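PDB 4Q1K: bacillaene synthase decarboxylase PksI, which catalyses decarboxylation of the 3-methylglutaconyl group tethered to PksL to a 3-methylcrotonyl moiety during synthesis of the antibiotic bacillaene. Local coordinates for residues R42-Q50 with F81-G89; L140-M151 with L178-L189. The protein carries 1 engineered substitution. All blocks are in the same frame, centred on the assembly; numbering follows the deposited sequence.

Contact 1: residues R42-Q50 with F81-G89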
loop_
_atom_site.group_PDB
_atom_site.type_symbol
_atom_site.label_atom_id
_atom_site.label_comp_id
_atom_site.label_asym_id
_atom_site.label_seq_id
_atom_site.Cartn_x
_atom_site.Cartn_y
_atom_site.Cartn_z
ATOM N N ARG B 42 -16.774 8.696 30.282
ATOM C CA ARG B 42 -17.444 9.904 29.823
ATOM C C ARG B 42 -16.791 11.177 30.378
ATOM O O ARG B 42 -16.667 12.124 29.643
ATOM C CB ARG B 42 -18.948 9.865 30.137
ATOM C CG ARG B 42 -19.627 8.623 29.589
ATOM C CD ARG B 42 -21.143 8.631 29.722
ATOM N NE ARG B 42 -21.507 7.273 29.329
ATOM C CZ ARG B 42 -22.204 6.928 28.267
ATOM N NH1 ARG B 42 -22.741 7.864 27.472
ATOM N NH2 ARG B 42 -22.386 5.618 28.049
ATOM N N THR B 43 -16.307 11.127 31.627
ATOM C CA THR B 43 -15.552 12.214 32.245
ATOM C C THR B 43 -14.368 12.595 31.378
ATOM O O THR B 43 -14.161 13.783 31.133
ATOM C CB THR B 43 -14.961 11.826 33.596
ATOM O OG1 THR B 43 -16.033 11.475 34.421
ATOM C CG2 THR B 43 -14.244 13.033 34.255
ATOM N N HIS B 44 -13.603 11.617 30.884
ATOM C CA HIS B 44 -12.441 11.941 30.079
ATOM C C HIS B 44 -12.601 11.791 28.563
ATOM O O HIS B 44 -11.604 11.755 27.837
ATOM C CB HIS B 44 -11.285 11.113 30.499
ATOM C CG HIS B 44 -10.897 11.332 31.928
ATOM N ND1 HIS B 44 -11.603 10.777 32.981
ATOM C CD2 HIS B 44 -9.875 12.044 32.481
ATOM C CE1 HIS B 44 -11.037 11.138 34.125
ATOM N NE2 HIS B 44 -9.992 11.907 33.853
ATOM N N LYS B 45 -13.832 11.648 28.076
ATOM C CA LYS B 45 -14.054 11.435 26.624
ATOM C C LYS B 45 -13.187 10.293 26.099
ATOM O O LYS B 45 -12.601 10.360 24.993
ATOM C CB LYS B 45 -13.775 12.735 25.875
ATOM C CG LYS B 45 -14.694 13.853 26.374
ATOM C CD LYS B 45 -13.919 15.149 26.423
ATOM C CE LYS B 45 -14.410 16.109 25.364
ATOM N NZ LYS B 45 -15.613 16.821 25.890
ATOM N N ASN B 46 -13.085 9.205 26.881
ATOM C CA ASN B 46 -12.245 8.063 26.447
ATOM C C ASN B 46 -10.782 8.364 26.253
ATOM O O ASN B 46 -10.059 7.643 25.556
ATOM C CB ASN B 46 -12.861 7.358 25.198
ATOM C CG ASN B 46 -14.036 6.483 25.540
ATOM O OD1 ASN B 46 -14.697 5.922 24.625
ATOM N ND2 ASN B 46 -14.357 6.376 26.829
ATOM N N ALA B 47 -10.280 9.451 26.892
ATOM C CA ALA B 47 -8.837 9.604 26.961
ATOM C C ALA B 47 -8.358 8.559 27.999
ATOM O O ALA B 47 -9.210 8.045 28.786
ATOM C CB ALA B 47 -8.437 11.024 27.344
ATOM N N PHE B 48 -7.054 8.249 27.934
ATOM C CA PHE B 48 -6.416 7.184 28.704
ATOM C C PHE B 48 -6.208 7.620 30.136
ATOM O O PHE B 48 -5.043 7.777 30.616
ATOM C CB PHE B 48 -5.071 6.794 28.036
ATOM C CG PHE B 48 -5.222 6.049 26.724
ATOM C CD1 PHE B 48 -6.216 5.098 26.531
ATOM C CD2 PHE B 48 -4.305 6.265 25.711
ATOM C CE1 PHE B 48 -6.260 4.377 25.330
ATOM C CE2 PHE B 48 -4.362 5.574 24.470
ATOM C CZ PHE B 48 -5.355 4.664 24.271
ATOM N N SER B 49 -7.323 7.841 30.795
ATOM C CA SER B 49 -7.314 8.084 32.279
ATOM C C SER B 49 -6.743 6.805 32.968
ATOM O O SER B 49 -6.650 5.711 32.372
ATOM C CB SER B 49 -8.746 8.352 32.696
ATOM O OG SER B 49 -9.468 7.124 32.565
ATOM N N GLN B 50 -6.335 6.900 34.237
ATOM C CA GLN B 50 -5.867 5.686 34.948
ATOM C C GLN B 50 -6.980 4.634 34.983
ATOM O O GLN B 50 -6.711 3.430 34.802
ATOM C CB GLN B 50 -5.457 6.027 36.439
ATOM C CG GLN B 50 -4.677 4.872 37.070
ATOM C CD GLN B 50 -3.427 4.554 36.247
ATOM O OE1 GLN B 50 -2.584 5.425 36.035
ATOM N NE2 GLN B 50 -3.332 3.341 35.710
ATOM N N PHE B 81 -14.491 7.495 20.074
ATOM C CA PHE B 81 -13.912 6.156 20.148
ATOM C C PHE B 81 -12.852 6.188 21.318
ATOM O O PHE B 81 -12.984 5.531 22.338
ATOM C CB PHE B 81 -13.180 5.788 18.810
ATOM C CG PHE B 81 -12.429 4.474 18.880
ATOM C CD1 PHE B 81 -13.163 3.247 18.995
ATOM C CD2 PHE B 81 -11.013 4.445 18.873
ATOM C CE1 PHE B 81 -12.470 2.002 19.048
ATOM C CE2 PHE B 81 -10.305 3.235 18.965
ATOM C CZ PHE B 81 -11.042 2.025 19.047
ATOM N N ALA B 82 -11.805 6.994 21.152
ATOM C CA ALA B 82 -10.710 7.017 22.136
ATOM C C ALA B 82 -9.921 8.283 21.843
ATOM O O ALA B 82 -9.611 8.594 20.695
ATOM C CB ALA B 82 -9.812 5.748 22.138
ATOM N N SER B 83 -9.534 9.007 22.896
ATOM C CA SER B 83 -9.016 10.375 22.695
ATOM C C SER B 83 -7.532 10.447 23.053
ATOM O O SER B 83 -6.963 11.530 23.051
ATOM C CB SER B 83 -9.761 11.297 23.717
ATOM O OG SER B 83 -11.006 11.589 23.187
ATOM N N GLY B 84 -6.914 9.338 23.458
ATOM C CA GLY B 84 -5.459 9.255 23.550
ATOM C C GLY B 84 -4.983 9.714 24.940
ATOM O O GLY B 84 -5.782 9.732 25.895
ATOM N N GLY B 85 -3.744 10.194 25.027
ATOM C CA GLY B 85 -3.166 10.522 26.383
ATOM C C GLY B 85 -3.985 11.655 27.022
ATOM O O GLY B 85 -4.413 12.569 26.343
ATOM N N THR B 86 -4.197 11.656 28.346
ATOM C CA THR B 86 -4.743 12.845 28.979
ATOM C C THR B 86 -3.661 13.964 28.995
ATOM O O THR B 86 -2.449 13.659 28.777
ATOM C CB THR B 86 -5.144 12.553 30.433
ATOM O OG1 THR B 86 -3.966 12.155 31.149
ATOM C CG2 THR B 86 -6.192 11.359 30.467
ATOM N N GLN B 87 -4.089 15.194 29.329
ATOM C CA GLN B 87 -3.159 16.319 29.355
ATOM C C GLN B 87 -2.120 16.007 30.464
ATOM O O GLN B 87 -0.916 16.135 30.272
ATOM C CB GLN B 87 -3.920 17.588 29.595
ATOM C CG GLN B 87 -3.010 18.822 29.576
ATOM C CD GLN B 87 -3.826 20.112 29.675
ATOM O OE1 GLN B 87 -4.887 20.120 30.242
ATOM N NE2 GLN B 87 -3.355 21.179 29.078
ATOM N N GLU B 88 -2.619 15.513 31.598
ATOM C CA GLU B 88 -1.728 15.218 32.734
ATOM C C GLU B 88 -0.773 14.069 32.376
ATOM O O GLU B 88 0.435 14.130 32.648
ATOM C CB GLU B 88 -2.550 14.894 33.986
ATOM C CG GLU B 88 -1.746 14.488 35.197
ATOM C CD GLU B 88 -0.897 15.624 35.818
ATOM O OE1 GLU B 88 -0.688 16.727 35.205
ATOM O OE2 GLU B 88 -0.405 15.397 36.962
ATOM N N GLY B 89 -1.303 13.021 31.720
ATOM C CA GLY B 89 -0.441 11.938 31.205
ATOM C C GLY B 89 0.677 12.431 30.325
ATOM O O GLY B 89 1.842 11.980 30.443
HETATM O O HOH W 1 -3.011 9.494 29.537
#
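T86 CG2 approaches the H44 imidazole obliquely, 4.3 Å from H44 CD2; S49 CB sits over one face of the same ring. A type I' turn from H44 to A47 brings two successive carbonyls to the other loop. K45 O accepts from S83 OG at 2.7 Å. S83 OG stands beside its own backbone N (chi1 -80°), on the side where K45 O lies. N46 O takes S83 N at 3.0 Å; the bond is straight, but the donor stands above the carbonyl plane. The hydroxyl and the amide of S83 thus grip neighbouring peptides of the turn. Segment 81-89 leads into helix 87-94. In the crotonase fold this loop commonly supplies a backbone N-H to the oxyanion hole, and G85 lies about 10 Å from the side chain of the active-site H249. A47 CB touches G84 O at 3.3 Å and, in another direction, T86 CG2. F48 centres an inverse gamma turn, in which S49 N returns to A47 O. F48 N donates to G84 O at 2.8 Å (N-H...O 166°), and G84 C lies oblique to the F48 ring, 3.6 Å from F48 CD2; M131 of helix 127-133 also packs on the ring. A water bridges F48 O to T86 N. S49 N meets the methyl CG2 of T86 at 3.7 Å. In T86, chi1 of 61° turns CG2 to segment 42-50 and OG1 to the start of helix 87-94, where it accepts from G89 N. S49 OG likewise caps a helix, accepting from L52 N, and also bonds D41.

Contact 2: residues L140-M151 with L178-L189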
loop_
_atom_site.group_PDB
_atom_site.type_symbol
_atom_site.label_atom_id
_atom_site.label_comp_id
_atom_site.label_asym_id
_atom_site.label_seq_id
_atom_site.Cartn_x
_atom_site.Cartn_y
_atom_site.Cartn_z
ATOM N N LEU B 140 -14.187 3.156 10.277
ATOM C CA LEU B 140 -14.266 4.522 10.707
ATOM C C LEU B 140 -15.676 5.102 10.485
ATOM O O LEU B 140 -16.426 4.569 9.673
ATOM C CB LEU B 140 -13.312 5.410 9.882
ATOM C CG LEU B 140 -11.841 4.954 9.794
ATOM C CD1 LEU B 140 -11.093 6.002 8.911
ATOM C CD2 LEU B 140 -11.228 4.812 11.185
ATOM N N SER B 141 -15.961 6.206 11.195
ATOM C CA SER B 141 -17.176 6.964 10.981
ATOM C C SER B 141 -16.881 8.177 10.071
ATOM O O SER B 141 -15.886 8.903 10.195
ATOM C CB SER B 141 -17.657 7.502 12.338
ATOM O OG SER B 141 -18.264 8.798 12.169
ATOM N N ARG B 142 -17.773 8.397 9.107
ATOM C CA ARG B 142 -17.542 9.434 8.167
ATOM C C ARG B 142 -17.391 10.835 8.797
ATOM O O ARG B 142 -16.609 11.691 8.294
ATOM C CB ARG B 142 -18.817 9.419 7.238
ATOM C CG ARG B 142 -18.586 10.158 5.932
ATOM C CD ARG B 142 -19.763 10.006 4.914
ATOM N NE ARG B 142 -20.049 8.625 4.458
ATOM C CZ ARG B 142 -21.214 8.297 3.881
ATOM N NH1 ARG B 142 -22.161 9.218 3.714
ATOM N NH2 ARG B 142 -21.441 7.074 3.442
ATOM N N GLU B 143 -18.207 11.096 9.855
ATOM C CA GLU B 143 -18.310 12.444 10.400
ATOM C C GLU B 143 -17.389 12.647 11.636
ATOM O O GLU B 143 -17.218 13.770 12.099
ATOM C CB GLU B 143 -19.804 12.808 10.677
ATOM C CG GLU B 143 -20.480 12.008 11.779
ATOM C CD GLU B 143 -21.192 10.756 11.234
ATOM O OE1 GLU B 143 -20.471 9.786 10.741
ATOM O OE2 GLU B 143 -22.447 10.717 11.261
ATOM N N SER B 144 -16.686 11.588 12.045
ATOM C CA SER B 144 -15.727 11.710 13.168
ATOM C C SER B 144 -14.370 12.188 12.715
ATOM O O SER B 144 -14.000 12.001 11.494
ATOM C CB SER B 144 -15.582 10.345 13.812
ATOM O OG SER B 144 -16.891 10.044 14.431
ATOM N N VAL B 145 -13.579 12.676 13.673
ATOM C CA VAL B 145 -12.208 13.171 13.425
ATOM C C VAL B 145 -11.149 12.169 13.842
ATOM O O VAL B 145 -11.287 11.538 14.874
ATOM C CB VAL B 145 -12.019 14.516 14.101
ATOM C CG1 VAL B 145 -10.579 14.955 13.963
ATOM C CG2 VAL B 145 -12.897 15.524 13.352
ATOM N N TYR B 146 -10.141 11.962 12.985
ATOM C CA TYR B 146 -9.033 10.999 13.278
ATOM C C TYR B 146 -7.741 11.765 13.150
ATOM O O TYR B 146 -7.547 12.488 12.193
ATOM C CB TYR B 146 -9.056 9.786 12.345
ATOM C CG TYR B 146 -10.415 9.072 12.533
ATOM C CD1 TYR B 146 -10.655 8.268 13.640
ATOM C CD2 TYR B 146 -11.460 9.278 11.602
ATOM C CE1 TYR B 146 -11.934 7.725 13.869
ATOM C CE2 TYR B 146 -12.718 8.730 11.800
ATOM C CZ TYR B 146 -12.958 7.981 12.980
ATOM O OH TYR B 146 -14.150 7.393 13.184
ATOM N N THR B 147 -6.842 11.614 14.139
ATOM C CA THR B 147 -5.578 12.364 13.971
ATOM C C THR B 147 -4.475 11.604 14.742
ATOM O O THR B 147 -4.735 11.038 15.782
ATOM C CB THR B 147 -5.707 13.792 14.494
ATOM O OG1 THR B 147 -4.437 14.444 14.485
ATOM C CG2 THR B 147 -6.160 13.787 15.958
ATOM N N ALA B 148 -3.258 11.583 14.204
ATOM C CA ALA B 148 -2.099 11.126 15.036
ATOM C C ALA B 148 -1.427 12.429 15.413
ATOM O O ALA B 148 -0.555 12.958 14.639
ATOM C CB ALA B 148 -1.182 10.278 14.150
ATOM N N ASN B 149 -1.987 13.077 16.439
ATOM C CA ASN B 149 -1.646 14.513 16.691
ATOM C C ASN B 149 -0.384 14.829 17.560
ATOM O O ASN B 149 -0.166 15.987 17.825
ATOM C CB ASN B 149 -2.863 15.241 17.262
ATOM C CG ASN B 149 -3.238 14.795 18.638
ATOM O OD1 ASN B 149 -2.737 13.778 19.140
ATOM N ND2 ASN B 149 -4.143 15.551 19.283
ATOM N N PHE B 150 0.423 13.820 17.869
ATOM C CA PHE B 150 1.667 13.873 18.661
ATOM C C PHE B 150 2.479 15.103 18.298
ATOM O O PHE B 150 2.821 15.926 19.163
ATOM C CB PHE B 150 2.495 12.585 18.408
ATOM C CG PHE B 150 1.667 11.322 18.548
ATOM C CD1 PHE B 150 1.355 10.809 19.812
ATOM C CD2 PHE B 150 1.151 10.697 17.407
ATOM C CE1 PHE B 150 0.584 9.637 19.963
ATOM C CE2 PHE B 150 0.378 9.530 17.547
ATOM C CZ PHE B 150 0.125 8.994 18.793
ATOM N N MET B 151 2.779 15.250 17.009
ATOM C CA MET B 151 3.700 16.355 16.594
ATOM C C MET B 151 3.087 17.747 16.778
ATOM O O MET B 151 3.788 18.787 16.827
ATOM C CB MET B 151 4.118 16.131 15.104
ATOM C CG MET B 151 5.014 14.872 14.928
ATOM S SD MET B 151 6.814 15.296 15.274
ATOM C CE MET B 151 7.190 16.152 13.779
ATOM N N LEU B 178 1.706 11.526 10.005
ATOM C CA LEU B 178 2.631 11.539 11.170
ATOM C C LEU B 178 3.446 12.850 11.251
ATOM O O LEU B 178 3.574 13.401 12.396
ATOM C CB LEU B 178 3.615 10.362 11.129
ATOM C CG LEU B 178 2.912 9.023 11.212
ATOM C CD1 LEU B 178 3.973 7.911 10.908
ATOM C CD2 LEU B 178 2.376 8.773 12.664
ATOM N N LEU B 179 3.987 13.341 10.145
ATOM C CA LEU B 179 4.775 14.599 10.202
ATOM C C LEU B 179 3.862 15.788 10.562
ATOM O O LEU B 179 4.310 16.688 11.313
ATOM C CB LEU B 179 5.433 14.885 8.851
ATOM C CG LEU B 179 6.597 13.923 8.490
ATOM C CD1 LEU B 179 6.860 14.187 6.986
ATOM C CD2 LEU B 179 7.854 14.295 9.249
ATOM N N ASN B 180 2.676 15.890 9.903
ATOM C CA ASN B 180 1.928 17.106 10.042
ATOM C C ASN B 180 0.882 17.079 11.198
ATOM O O ASN B 180 0.377 18.165 11.604
ATOM C CB ASN B 180 1.222 17.477 8.747
ATOM C CG ASN B 180 0.804 18.954 8.709
ATOM O OD1 ASN B 180 -0.292 19.271 8.158
ATOM N ND2 ASN B 180 1.632 19.852 9.266
ATOM N N ALA B 181 0.532 15.883 11.693
ATOM C CA ALA B 181 -0.388 15.755 12.846
ATOM C C ALA B 181 -1.730 16.397 12.581
ATOM O O ALA B 181 -2.422 16.867 13.478
ATOM C CB ALA B 181 0.259 16.350 14.117
ATOM N N GLY B 182 -2.143 16.353 11.320
ATOM C CA GLY B 182 -3.405 17.003 10.927
ATOM C C GLY B 182 -4.605 16.188 11.398
ATOM O O GLY B 182 -4.495 15.012 11.759
ATOM N N SER B 183 -5.763 16.841 11.425
ATOM C CA SER B 183 -7.030 16.160 11.733
ATOM C C SER B 183 -7.807 15.859 10.481
ATOM O O SER B 183 -7.997 16.761 9.655
ATOM C CB SER B 183 -7.901 17.079 12.579
ATOM O OG SER B 183 -7.330 17.072 13.907
ATOM N N TYR B 184 -8.299 14.635 10.340
ATOM C CA TYR B 184 -9.060 14.230 9.151
ATOM C C TYR B 184 -10.408 13.682 9.528
ATOM O O TYR B 184 -10.473 12.824 10.389
ATOM C CB TYR B 184 -8.340 13.059 8.500
ATOM C CG TYR B 184 -6.928 13.398 8.051
ATOM C CD1 TYR B 184 -5.855 13.405 8.921
ATOM C CD2 TYR B 184 -6.677 13.718 6.715
ATOM C CE1 TYR B 184 -4.548 13.784 8.475
ATOM C CE2 TYR B 184 -5.381 14.072 6.286
ATOM C CZ TYR B 184 -4.324 14.077 7.175
ATOM O OH TYR B 184 -3.083 14.453 6.733
ATOM N N ARG B 185 -11.471 14.196 8.901
ATOM C CA ARG B 185 -12.750 13.446 9.013
ATOM C C ARG B 185 -12.634 12.066 8.442
ATOM O O ARG B 185 -11.856 11.851 7.526
ATOM C CB ARG B 185 -13.908 14.186 8.290
ATOM C CG ARG B 185 -14.143 15.573 8.870
ATOM C CD ARG B 185 -15.038 15.569 10.099
ATOM N NE ARG B 185 -14.900 16.857 10.785
ATOM C CZ ARG B 185 -15.461 17.192 11.935
ATOM N NH1 ARG B 185 -16.246 16.320 12.584
ATOM N NH2 ARG B 185 -15.221 18.408 12.454
ATOM N N GLY B 186 -13.482 11.129 8.889
ATOM C CA GLY B 186 -13.448 9.812 8.230
ATOM C C GLY B 186 -13.713 9.938 6.741
ATOM O O GLY B 186 -13.102 9.186 5.908
ATOM N N ALA B 187 -14.605 10.891 6.427
ATOM C CA ALA B 187 -14.896 11.073 4.973
ATOM C C ALA B 187 -13.660 11.549 4.198
ATOM O O ALA B 187 -13.515 11.233 2.999
ATOM C CB ALA B 187 -16.072 12.067 4.752
ATOM N N ASP B 188 -12.812 12.327 4.842
ATOM C CA ASP B 188 -11.561 12.809 4.226
ATOM C C ASP B 188 -10.664 11.640 3.962
ATOM O O ASP B 188 -10.089 11.507 2.837
ATOM C CB ASP B 188 -10.771 13.813 5.131
ATOM C CG ASP B 188 -11.488 15.108 5.386
ATOM O OD1 ASP B 188 -12.222 15.484 4.430
ATOM O OD2 ASP B 188 -11.311 15.804 6.508
ATOM N N LEU B 189 -10.419 10.815 5.014
ATOM C CA LEU B 189 -9.632 9.605 4.788
ATOM C C LEU B 189 -10.239 8.684 3.682
ATOM O O LEU B 189 -9.524 8.100 2.832
ATOM C CB LEU B 189 -9.460 8.798 6.115
ATOM C CG LEU B 189 -8.648 9.550 7.207
ATOM C CD1 LEU B 189 -8.696 8.827 8.542
ATOM C CD2 LEU B 189 -7.180 9.724 6.780
HETATM O O HOH W 2 -2.576 12.977 11.848
HETATM O O HOH W 3 2.188 13.314 14.775
#
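The R185 guanidinium lies flat beneath V145 CG2, which sits 3.3 Å above the plane and over its centre; at its edge, NH1 donates to E143 O, in plane and at 2.8 Å. Strands 145-147 and 183-185 run antiparallel in the small sheet of this crotonase fold, 145-147 central, 183-185 and 123-125 its edges within this chain. Two tyrosine rings lie on the other face of the sheet. Y146 carries L140 CD2 over one face, has S141 O and G186 N at its edge, and sends OH to M120 O. Y184 meets Y146 O and a water at its edge, with OH bonded to E176. Y146 and Y184 form the hydrogen-bonded pair: Y146 N reaches Y184 O at 2.8 Å and Y184 N reaches Y146 O at 2.9 Å. Helix 186-192 follows, its first turn tied back to the loop 142-144: G186 N bonds S144 O, and A187 N bonds R142 O in the carbonyl plane, on a lone pair. G186 CA makes a CA-H...O contact with S141 O at 3.3 Å. L189 CD1 then fills the angle between L140 CD1 and Y146 CB, the two leucines crossing at about a right angle. At the far end A181 CB packs on N149 CA and M151 CB, and M151 also meets L226 of a neighbouring subunit. M151 CG lies 3.3 Å from L178 O, which a water links to A148 O and M151 N. T147 OG1, anti to the backbone N (chi1 172°), donates to G182 O at 2.8 Å from above its carbonyl plane.

Both contacts are partly buried and lie in series along the chain, with centres about 17 Å apart and nearest atoms about 5 Å apart. Strand 123-125 connects the two: its backbone bonds F81 and A82 of contact 1, and V145 and T147 of contact 2. Contact 1 joins two irregular loops, each leading into a helix, by scattered backbone bonds, one serine hydroxyl and small side chains. Contact 2 buries about twice the surface; it pairs regular strands and adds leucine packing and a guanidinium with a valine methyl over its face. No other subunit touches contact 1, whereas the L178-N180 and M151 end of contact 2 meets a second subunit of the homotrimer.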